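Side-chain contacts in hemolysin-related protein (Vibrio cholerae serotype O1, PDB 6MLT), which is a secreted calcium-binding protein of the biofilm matrix that probably binds carbohydrate through a beta-prism lectin domain and is thought to contribute to biofilm adhesion: residues G90-D95 / N124-Q129; D104-G109 / N131-L136; A152-N155 / I160-L163; D582-A585 / I589-N592. One frame throughout, in Å; residues are numbered along the deposited sequence.

Interaction 1 (G90-D95 / N124-Q129)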
loop_
_atom_site.group_PDB
_atom_site.type_symbol
_atom_site.label_atom_id
_atom_site.label_comp_id
_atom_site.label_asym_id
_atom_site.label_seq_id
_atom_site.Cartn_x
_atom_site.Cartn_y
_atom_site.Cartn_z
ATOM N N GLY A 90 23.854 -28.523 -7.507
ATOM C CA GLY A 90 23.012 -29.516 -6.879
ATOM C C GLY A 90 21.689 -28.994 -6.363
ATOM O O GLY A 90 20.938 -29.763 -5.747
ATOM N N GLY A 91 21.375 -27.726 -6.591
ATOM C CA GLY A 91 20.122 -27.153 -6.123
ATOM C C GLY A 91 20.236 -26.589 -4.721
ATOM O O GLY A 91 21.066 -27.003 -3.915
ATOM N N VAL A 92 19.376 -25.620 -4.426
ATOM C CA VAL A 92 19.334 -24.965 -3.124
ATOM C C VAL A 92 18.003 -25.291 -2.466
ATOM O O VAL A 92 16.939 -25.072 -3.060
ATOM C CB VAL A 92 19.522 -23.444 -3.251
ATOM C CG1 VAL A 92 19.376 -22.762 -1.889
ATOM C CG2 VAL A 92 20.888 -23.137 -3.865
ATOM N N ILE A 93 18.063 -25.806 -1.243
ATOM C CA ILE A 93 16.869 -26.163 -0.481
ATOM C C ILE A 93 16.380 -24.945 0.292
ATOM O O ILE A 93 17.156 -24.267 0.981
ATOM C CB ILE A 93 17.154 -27.343 0.469
ATOM C CG1 ILE A 93 17.568 -28.591 -0.321
ATOM C CG2 ILE A 93 15.929 -27.644 1.338
ATOM C CD1 ILE A 93 16.485 -29.136 -1.221
ATOM N N ALA A 94 15.090 -24.659 0.167
ATOM C CA ALA A 94 14.415 -23.660 0.979
ATOM C C ALA A 94 13.121 -24.265 1.498
ATOM O O ALA A 94 12.617 -25.255 0.961
ATOM C CB ALA A 94 14.112 -22.390 0.181
ATOM N N ASP A 95 12.573 -23.671 2.554
ATOM C CA ASP A 95 11.272 -24.131 3.007
ATOM C C ASP A 95 10.251 -23.938 1.891
ATOM O O ASP A 95 10.268 -22.933 1.175
ATOM C CB ASP A 95 10.827 -23.396 4.261
ATOM C CG ASP A 95 9.692 -24.118 4.963
ATOM O OD1 ASP A 95 9.977 -25.088 5.695
ATOM O OD2 ASP A 95 8.519 -23.750 4.744
ATOM N N ASN A 124 20.270 -18.082 3.405
ATOM C CA ASN A 124 21.016 -18.230 2.164
ATOM C C ASN A 124 20.644 -17.115 1.203
ATOM O O ASN A 124 19.462 -16.882 0.944
ATOM C CB ASN A 124 20.736 -19.588 1.525
ATOM C CG ASN A 124 21.267 -20.721 2.358
ATOM O OD1 ASN A 124 22.417 -20.687 2.801
ATOM N ND2 ASN A 124 20.425 -21.714 2.614
ATOM N N ILE A 125 21.652 -16.440 0.664
ATOM C CA ILE A 125 21.433 -15.380 -0.303
ATOM C C ILE A 125 22.083 -15.814 -1.611
ATOM O O ILE A 125 23.314 -15.919 -1.697
ATOM C CB ILE A 125 21.979 -14.036 0.193
ATOM C CG1 ILE A 125 21.340 -13.715 1.555
ATOM C CG2 ILE A 125 21.697 -12.939 -0.833
ATOM C CD1 ILE A 125 21.805 -12.425 2.195
ATOM N N LEU A 126 21.255 -16.082 -2.619
ATOM C CA LEU A 126 21.723 -16.543 -3.920
ATOM C C LEU A 126 21.879 -15.371 -4.879
ATOM O O LEU A 126 21.173 -14.361 -4.772
ATOM C CB LEU A 126 20.743 -17.545 -4.528
ATOM C CG LEU A 126 20.259 -18.696 -3.644
ATOM C CD1 LEU A 126 19.333 -19.602 -4.444
ATOM C CD2 LEU A 126 21.426 -19.484 -3.097
ATOM N N ASP A 127 22.799 -15.524 -5.834
ATOM C CA ASP A 127 22.867 -14.619 -6.971
ATOM C C ASP A 127 21.800 -15.009 -7.993
ATOM O O ASP A 127 21.061 -15.984 -7.819
ATOM C CB ASP A 127 24.275 -14.605 -7.579
ATOM C CG ASP A 127 24.688 -15.940 -8.237
ATOM O OD1 ASP A 127 23.827 -16.764 -8.628
ATOM O OD2 ASP A 127 25.916 -16.147 -8.374
ATOM N N HIS A 128 21.720 -14.238 -9.082
ATOM C CA HIS A 128 20.626 -14.395 -10.039
ATOM C C HIS A 128 20.712 -15.693 -10.832
ATOM O O HIS A 128 19.771 -16.014 -11.567
ATOM C CB HIS A 128 20.591 -13.201 -11.003
ATOM C CG HIS A 128 21.724 -13.182 -11.982
ATOM N ND1 HIS A 128 21.573 -13.547 -13.303
ATOM C CD2 HIS A 128 23.027 -12.849 -11.832
ATOM C CE1 HIS A 128 22.733 -13.434 -13.926
ATOM N NE2 HIS A 128 23.633 -13.012 -13.056
ATOM N N GLN A 129 21.799 -16.441 -10.704
ATOM C CA GLN A 129 21.949 -17.731 -11.356
ATOM C C GLN A 129 21.678 -18.902 -10.420
ATOM O O GLN A 129 21.836 -20.056 -10.830
ATOM C CB GLN A 129 23.360 -17.847 -11.946
ATOM C CG GLN A 129 23.630 -16.812 -13.026
ATOM C CD GLN A 129 25.052 -16.873 -13.568
ATOM O OE1 GLN A 129 26.007 -17.082 -12.822
ATOM N NE2 GLN A 129 25.194 -16.687 -14.870
HETATM O O HOH W 1 17.579 -21.567 1.891
#

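Interaction 2 (D104-G109 / N131-L136). With NA (sodium ion), chain D.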
loop_
_atom_site.group_PDB
_atom_site.type_symbol
_atom_site.label_atom_id
_atom_site.label_comp_id
_atom_site.label_asym_id
_atom_site.label_seq_id
_atom_site.Cartn_x
_atom_site.Cartn_y
_atom_site.Cartn_z
ATOM N N ASP A 104 17.876 -6.415 -5.407
ATOM C CA ASP A 104 19.284 -6.086 -5.617
ATOM C C ASP A 104 19.803 -5.500 -4.311
ATOM O O ASP A 104 19.630 -4.312 -4.034
ATOM C CB ASP A 104 19.448 -5.114 -6.780
ATOM C CG ASP A 104 20.907 -4.774 -7.070
ATOM O OD1 ASP A 104 21.812 -5.258 -6.351
ATOM O OD2 ASP A 104 21.143 -4.018 -8.034
ATOM N N LEU A 105 20.431 -6.346 -3.498
ATOM C CA LEU A 105 20.770 -5.965 -2.134
ATOM C C LEU A 105 22.081 -5.193 -2.051
ATOM O O LEU A 105 22.243 -4.360 -1.151
ATOM C CB LEU A 105 20.846 -7.214 -1.256
ATOM C CG LEU A 105 19.536 -7.993 -1.093
ATOM C CD1 LEU A 105 19.777 -9.293 -0.335
ATOM C CD2 LEU A 105 18.503 -7.153 -0.387
ATOM N N ASP A 106 23.022 -5.448 -2.956
ATOM C CA ASP A 106 24.326 -4.801 -2.913
ATOM C C ASP A 106 24.509 -3.747 -3.992
ATOM O O ASP A 106 25.581 -3.142 -4.068
ATOM C CB ASP A 106 25.445 -5.847 -3.013
ATOM C CG ASP A 106 25.421 -6.632 -4.316
ATOM O OD1 ASP A 106 24.493 -6.452 -5.132
ATOM O OD2 ASP A 106 26.348 -7.444 -4.517
ATOM N N GLY A 107 23.498 -3.507 -4.822
ATOM C CA GLY A 107 23.561 -2.431 -5.794
ATOM C C GLY A 107 24.447 -2.694 -6.992
ATOM O O GLY A 107 24.937 -1.743 -7.606
ATOM N N ASP A 108 24.661 -3.959 -7.356
ATOM C CA ASP A 108 25.471 -4.289 -8.522
ATOM C C ASP A 108 24.633 -4.473 -9.783
ATOM O O ASP A 108 25.177 -4.854 -10.823
ATOM C CB ASP A 108 26.318 -5.545 -8.251
ATOM C CG ASP A 108 25.496 -6.824 -8.177
ATOM O OD1 ASP A 108 24.250 -6.761 -8.246
ATOM O OD2 ASP A 108 26.116 -7.904 -8.051
ATOM N N GLY A 109 23.332 -4.189 -9.720
ATOM C CA GLY A 109 22.452 -4.326 -10.861
ATOM C C GLY A 109 21.860 -5.705 -11.058
ATOM O O GLY A 109 21.152 -5.920 -12.052
ATOM N N ASN A 131 23.246 -19.506 -7.446
ATOM C CA ASN A 131 24.416 -19.923 -6.694
ATOM C C ASN A 131 24.565 -19.090 -5.430
ATOM O O ASN A 131 24.253 -17.895 -5.405
ATOM C CB ASN A 131 25.671 -19.801 -7.552
ATOM C CG ASN A 131 25.699 -20.815 -8.664
ATOM O OD1 ASN A 131 25.474 -22.008 -8.434
ATOM N ND2 ASN A 131 25.938 -20.354 -9.880
ATOM N N ILE A 132 25.075 -19.736 -4.381
ATOM C CA ILE A 132 25.218 -19.075 -3.093
ATOM C C ILE A 132 26.170 -17.899 -3.231
ATOM O O ILE A 132 27.240 -18.007 -3.841
ATOM C CB ILE A 132 25.707 -20.069 -2.027
ATOM C CG1 ILE A 132 25.755 -19.403 -0.651
ATOM C CG2 ILE A 132 27.087 -20.614 -2.388
ATOM C CD1 ILE A 132 24.389 -18.995 -0.124
ATOM N N LYS A 133 25.782 -16.767 -2.658
ATOM C CA LYS A 133 26.583 -15.551 -2.668
ATOM C C LYS A 133 26.930 -15.088 -1.263
ATOM O O LYS A 133 28.094 -14.771 -0.992
ATOM C CB LYS A 133 25.825 -14.446 -3.423
ATOM C CG LYS A 133 26.522 -13.096 -3.455
ATOM C CD LYS A 133 25.817 -12.164 -4.429
ATOM C CE LYS A 133 26.338 -10.746 -4.340
ATOM N NZ LYS A 133 25.932 -9.941 -5.529
ATOM N N LYS A 134 25.950 -15.042 -0.362
ATOM C CA LYS A 134 26.194 -14.725 1.036
ATOM C C LYS A 134 25.387 -15.663 1.918
ATOM O O LYS A 134 24.359 -16.215 1.509
ATOM C CB LYS A 134 25.831 -13.274 1.380
ATOM C CG LYS A 134 26.764 -12.237 0.793
ATOM C CD LYS A 134 26.748 -10.938 1.607
ATOM C CE LYS A 134 27.476 -11.106 2.941
ATOM N NZ LYS A 134 27.610 -9.827 3.680
ATOM N N GLN A 135 25.875 -15.836 3.144
ATOM C CA GLN A 135 25.165 -16.566 4.179
ATOM C C GLN A 135 25.234 -15.768 5.471
ATOM O O GLN A 135 26.265 -15.167 5.788
ATOM C CB GLN A 135 25.749 -17.969 4.377
ATOM C CG GLN A 135 25.534 -18.880 3.174
ATOM C CD GLN A 135 26.091 -20.271 3.382
ATOM O OE1 GLN A 135 27.296 -20.447 3.526
ATOM N NE2 GLN A 135 25.214 -21.268 3.397
ATOM N N LEU A 136 24.122 -15.751 6.201
ATOM C CA LEU A 136 24.023 -15.075 7.492
ATOM C C LEU A 136 23.550 -16.092 8.520
ATOM O O LEU A 136 22.497 -16.713 8.342
ATOM C CB LEU A 136 23.051 -13.896 7.438
ATOM C CG LEU A 136 23.148 -12.951 6.240
ATOM C CD1 LEU A 136 22.013 -11.938 6.286
ATOM C CD2 LEU A 136 24.499 -12.252 6.192
HETATM NA NA NA D . 22.853 -7.408 -6.474
HETATM O O HOH W 2 25.320 -10.704 -8.405
#

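Interaction 3 (A152-N155 / I160-L163). With NA (sodium ion), chain E.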
loop_
_atom_site.group_PDB
_atom_site.type_symbol
_atom_site.label_atom_id
_atom_site.label_comp_id
_atom_site.label_asym_id
_atom_site.label_seq_id
_atom_site.Cartn_x
_atom_site.Cartn_y
_atom_site.Cartn_z
ATOM N N ALA A 152 13.870 -4.425 3.540
ATOM C CA ALA A 152 13.683 -2.981 3.615
ATOM C C ALA A 152 14.902 -2.339 4.253
ATOM O O ALA A 152 15.615 -2.971 5.039
ATOM C CB ALA A 152 12.428 -2.615 4.415
ATOM N N ASP A 153 15.133 -1.073 3.904
ATOM C CA ASP A 153 16.090 -0.237 4.625
ATOM C C ASP A 153 15.314 0.434 5.749
ATOM O O ASP A 153 14.621 1.431 5.531
ATOM C CB ASP A 153 16.741 0.786 3.702
ATOM C CG ASP A 153 17.760 1.677 4.426
ATOM O OD1 ASP A 153 17.905 1.578 5.667
ATOM O OD2 ASP A 153 18.430 2.477 3.741
ATOM N N ILE A 154 15.431 -0.110 6.964
ATOM C CA ILE A 154 14.545 0.304 8.047
ATOM C C ILE A 154 15.104 1.451 8.870
ATOM O O ILE A 154 14.353 2.054 9.653
ATOM C CB ILE A 154 14.207 -0.881 8.974
ATOM C CG1 ILE A 154 15.476 -1.422 9.653
ATOM C CG2 ILE A 154 13.481 -1.963 8.184
ATOM C CD1 ILE A 154 15.227 -2.597 10.579
ATOM N N ASN A 155 16.390 1.776 8.723
ATOM C CA ASN A 155 16.996 2.888 9.442
ATOM C C ASN A 155 17.554 3.968 8.528
ATOM O O ASN A 155 18.086 4.962 9.029
ATOM C CB ASN A 155 18.116 2.391 10.371
ATOM C CG ASN A 155 19.218 1.637 9.632
ATOM O OD1 ASN A 155 19.244 1.570 8.400
ATOM N ND2 ASN A 155 20.139 1.067 10.396
ATOM N N ILE A 160 20.505 -2.652 3.411
ATOM C CA ILE A 160 19.201 -3.312 3.404
ATOM C C ILE A 160 19.129 -4.290 4.565
ATOM O O ILE A 160 20.047 -5.096 4.773
ATOM C CB ILE A 160 18.939 -4.036 2.073
ATOM C CG1 ILE A 160 19.145 -3.088 0.889
ATOM C CG2 ILE A 160 17.523 -4.615 2.057
ATOM C CD1 ILE A 160 18.369 -1.786 0.981
ATOM N N GLU A 161 18.030 -4.232 5.308
ATOM C CA GLU A 161 17.767 -5.153 6.398
ATOM C C GLU A 161 16.828 -6.266 5.945
ATOM O O GLU A 161 16.015 -6.098 5.028
ATOM C CB GLU A 161 17.174 -4.417 7.601
ATOM C CG GLU A 161 18.209 -3.606 8.387
ATOM C CD GLU A 161 18.683 -2.356 7.646
ATOM O OE1 GLU A 161 17.823 -1.568 7.191
ATOM O OE2 GLU A 161 19.915 -2.162 7.519
ATOM N N ILE A 162 16.953 -7.409 6.607
ATOM C CA ILE A 162 16.213 -8.623 6.292
ATOM C C ILE A 162 15.371 -8.961 7.517
ATOM O O ILE A 162 15.917 -9.218 8.598
ATOM C CB ILE A 162 17.173 -9.772 5.931
ATOM C CG1 ILE A 162 17.972 -9.410 4.677
ATOM C CG2 ILE A 162 16.427 -11.073 5.720
ATOM C CD1 ILE A 162 19.190 -10.299 4.443
ATOM N N LEU A 163 14.050 -8.930 7.359
ATOM C CA LEU A 163 13.118 -9.214 8.446
ATOM C C LEU A 163 12.672 -10.666 8.314
ATOM O O LEU A 163 11.873 -10.997 7.433
ATOM C CB LEU A 163 11.921 -8.265 8.401
ATOM C CG LEU A 163 12.165 -6.807 8.013
ATOM C CD1 LEU A 163 10.838 -6.046 8.015
ATOM C CD2 LEU A 163 13.148 -6.150 8.933
HETATM NA NA NA E . 19.481 0.055 6.642
HETATM O O HOH W 3 21.870 -1.363 9.270
#

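Interaction 4 (D582-A585 / I589-N592)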
loop_
_atom_site.group_PDB
_atom_site.type_symbol
_atom_site.label_atom_id
_atom_site.label_comp_id
_atom_site.label_asym_id
_atom_site.label_seq_id
_atom_site.Cartn_x
_atom_site.Cartn_y
_atom_site.Cartn_z
ATOM N N ASP A 582 8.564 -0.537 -1.213
ATOM C CA ASP A 582 9.876 -1.010 -0.791
ATOM C C ASP A 582 10.687 -1.607 -1.930
ATOM O O ASP A 582 11.697 -2.271 -1.673
ATOM C CB ASP A 582 9.728 -2.039 0.334
ATOM C CG ASP A 582 9.737 -1.400 1.709
ATOM O OD1 ASP A 582 10.492 -0.420 1.897
ATOM O OD2 ASP A 582 8.993 -1.873 2.599
ATOM N N ILE A 583 10.289 -1.384 -3.179
ATOM C CA ILE A 583 11.022 -1.951 -4.305
ATOM C C ILE A 583 10.855 -1.038 -5.511
ATOM O O ILE A 583 9.768 -0.513 -5.771
ATOM C CB ILE A 583 10.552 -3.396 -4.595
ATOM C CG1 ILE A 583 11.515 -4.097 -5.554
ATOM C CG2 ILE A 583 9.129 -3.412 -5.156
ATOM C CD1 ILE A 583 12.838 -4.462 -4.928
ATOM N N ASN A 584 11.952 -0.827 -6.228
ATOM C CA ASN A 584 11.924 -0.162 -7.519
ATOM C C ASN A 584 11.805 -1.202 -8.631
ATOM O O ASN A 584 12.015 -2.399 -8.421
ATOM C CB ASN A 584 13.179 0.686 -7.708
ATOM C CG ASN A 584 13.323 1.772 -6.644
ATOM O OD1 ASN A 584 12.351 2.423 -6.268
ATOM N ND2 ASN A 584 14.543 1.963 -6.156
ATOM N N ALA A 585 11.455 -0.731 -9.831
ATOM C CA ALA A 585 11.219 -1.650 -10.943
ATOM C C ALA A 585 12.467 -2.461 -11.272
ATOM O O ALA A 585 12.373 -3.643 -11.629
ATOM C CB ALA A 585 10.744 -0.873 -12.170
ATOM N N ILE A 589 16.179 -1.247 -3.735
ATOM C CA ILE A 589 15.308 -0.939 -2.602
ATOM C C ILE A 589 15.546 0.513 -2.203
ATOM O O ILE A 589 16.700 0.901 -1.990
ATOM C CB ILE A 589 15.562 -1.887 -1.416
ATOM C CG1 ILE A 589 15.047 -3.290 -1.793
ATOM C CG2 ILE A 589 14.896 -1.350 -0.132
ATOM C CD1 ILE A 589 14.933 -4.261 -0.650
ATOM N N PRO A 590 14.506 1.342 -2.088
ATOM C CA PRO A 590 14.733 2.749 -1.734
ATOM C C PRO A 590 15.244 2.903 -0.309
ATOM O O PRO A 590 14.912 2.123 0.587
ATOM C CB PRO A 590 13.350 3.392 -1.895
ATOM C CG PRO A 590 12.507 2.391 -2.606
ATOM C CD PRO A 590 13.074 1.053 -2.279
ATOM N N THR A 591 16.050 3.946 -0.105
ATOM C CA THR A 591 16.599 4.223 1.220
ATOM C C THR A 591 15.560 4.860 2.135
ATOM O O THR A 591 15.478 4.510 3.319
ATOM C CB THR A 591 17.826 5.131 1.100
ATOM O OG1 THR A 591 18.833 4.475 0.318
ATOM C CG2 THR A 591 18.400 5.466 2.475
ATOM N N ASN A 592 14.769 5.815 1.612
ATOM C CA ASN A 592 13.701 6.477 2.375
ATOM C C ASN A 592 12.477 6.586 1.460
ATOM O O ASN A 592 12.194 7.635 0.877
ATOM C CB ASN A 592 14.137 7.849 2.892
ATOM C CG ASN A 592 15.272 7.767 3.892
ATOM O OD1 ASN A 592 15.071 7.405 5.053
ATOM N ND2 ASN A 592 16.472 8.116 3.451
HETATM O O HOH W 4 13.205 0.420 2.245
#

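Interaction 1 (G90-D95 / N124-Q129)
Val92 and Leu126 face each other from segments of two separate antiparallel sheets, 90-95 running into strand 93-94, which pairs with 71-76, and 124-129 leaving 122-126, an inner strand of the next four-stranded sheet; the backbones stay apart, and the segments are joined by side chains and one water. Both residues point their CB toward the other segment and they touch tip to tip. Val92 CG2 lies 3.8 Å from Leu126 CD2, and Val92 CG1 is 4.1 Å from that same methyl. Leu126 CD1 also touches Val92 CG2, at 3.9 Å, and comes 4.0 Å from Val92 CB, so both leucine methyls meet the end of the valine. With CG1 of Val92 opposite the backbone N (chi1 176°), both of its methyls are presented to this fork. Ile73 of strand 71-76 touches both residues and widens the apolar patch.

Beside it, a water donates to Ile93 O at 2.9 Å and accepts from Asn124 ND2, also at 2.9 Å. The other end of that amide, OD1, takes a hydrogen bond from Gln135, which fixes which way the group is turned. The contact thus couples a small methyl cluster to a water-mediated bridge, which satisfies a strand carbonyl that the amide itself does not reach.

Interaction 2 (D104-G109 / N131-L136)
Lys133 NZ reaches the outer oxygens of two sodium-binding carboxylates, forming salt bridges to Asp106 OD2 at 2.7 Å and to Asp108 OD2 at 3.2 Å. The shorter one is also a hydrogen bond; it meets Asp106 OD2 on the syn side, 35° out of the carboxylate plane. Water 2 joins the same group, accepting from Lys133 NZ and donating to Asp108 OD2.

Each aspartate divides its work: OD1 of Asp106 lies 2.3 Å from the sodium ion while its OD2 takes the ammonium, and Asp108 is split likewise. Asp104 completes the trio with OD1 at 2.4 Å from the sodium, and Leu110 O and both oxygens of Glu112 supply the remaining ligands. Glu112 OE2 also accepts from Lys133 NZ, so the lysine probably offsets part of the negative charge gathered round the metal.

Farther out, Gly109 N donates to Asp104 OD2 at 2.8 Å, tying the turn of the loop back to its first ligand. Lys133, an almost fully extended chain with CG trans to the backbone N (chi1 177°), comes at Asp108 from the opposite direction and passes Asp106 at a slant. Its strand has a classic beta bulge at Lys133 and Lys134, both facing Ile125. The DxDxDG loop, of the kind found in FG-GAP-like repeats of beta-propellers and here holding sodium, links strands 101-103 and 112-115, while Lys133 projects from 132-137, the outermost strand at the opposite end of the same antiparallel sheet.

Interaction 3 (A152-N155 / I160-L163)
A DxNxDG metal-binding loop of the FG-GAP-like repeat, of the kind seen in beta-propeller proteins, closes here on the strand that follows it, with Glu161 as its last ligand. The glutamate grips the sodium ion with both oxygens, OE1 and OE2 each 2.4 Å away. Asp153 OD1 and Asn155 OD1 bind from the loop, the latter at 2.3 Å, with its amide plane turned 66° from the glutamate carboxylate; Asp157 and the carbonyl of Asn159 complete the site.

Glu161 OE1 has a second task. Ile154 N donates to it at 2.8 Å and nearly along the C-O axis, so a backbone NH of the loop holds the carboxylate that holds the metal. A bend at chi2 (72°) curls the glutamate back over Ile154, whose CG1 packs 3.7 Å from Glu161 CG. Asp153 OD1 also takes a hydrogen bond from Gly156 N, which steadies it as a ligand.

At the base, Ala152 and Glu161 form an antiparallel hydrogen-bonded pair, with Glu161 N donating to Ala152 O and Ala152 N returning a nearly straight bond to Glu161 O. Ile154 CG2 meets Leu163 CD2 in the apolar layer, where Val168 and Ala187 touch both residues. Next to the metal, water 3 accepts from Asn155 ND2 at 3.2 Å and donates to Glu161 OE2 at 2.7 Å.

Interaction 4 (D582-A585 / I589-N592)
Asp582 meets Ile589 and Pro590 with its backbone, while its carboxylate has its main partner in Arg196. Its carbonyl oxygen lies against the flank of the isoleucine, 3.5 Å from Ile589 CG1, and its carbonyl carbon is 3.6 Å from Pro590 CD. Asp582 OD1 makes the salt bridge to Arg196; water 4 lies 2.9 Å from this oxygen and also close to Pro590 O, placing it between the two segments.

Ile583 starts away from the partner segment, but its CD1 swings back to within 4.0 Å of Ile589 CG1. This return depends on CG1 standing opposite the backbone N (chi1 -167°) and on the turn at chi2 (72°). The CA atoms of Ile583 and Ile589 are just 4.7 Å apart. Both segments belong to one loop beyond strand 553-559, whose DxNxNG sequence resembles the metal-binding loops of FG-GAP-like repeats and is probably related to them. Pro590 stands where Glu161 supplies the last ligand in the loop 153-161, and no metal is modelled here. Both isoleucines also touch Ala103 of strand 101-103, and Ile589 reaches Leu151 and Ile160 as well, so the loop lies against two propeller-type sheets.

Asn584 approaches the proline from the opposite direction. Its OD1 is 3.7 Å from Pro590 CG, a van der Waals contact with the ring, and ND2 sits 4.1 Å from the same carbon while hydrogen-bonding to Thr588 OG1.

Interactions 1 and 2 share a sheet: strands 122-126 and 132-137 are neighbours in it, and Ile125 probably hydrogen-bonds to both Lys133 and Lys134. Yet interaction 1 is a partly buried meeting of methyls, whereas interaction 2 is charged and lies at the surface. Interactions 2 and 3 centre on separate sodium loops of the FG-GAP-like type, each closed by a glutamate; interaction 2 joins its loop to a lysine at the surface, while interaction 3 holds the glutamate itself and a strand pair in a buried place, and Leu105 packs on Ile160 between them. Interaction 4, buried but metal-free, leans on interaction 3 through Ile589 against Ile160 and Thr591 against Asp153, and does not touch interactions 1 or 2.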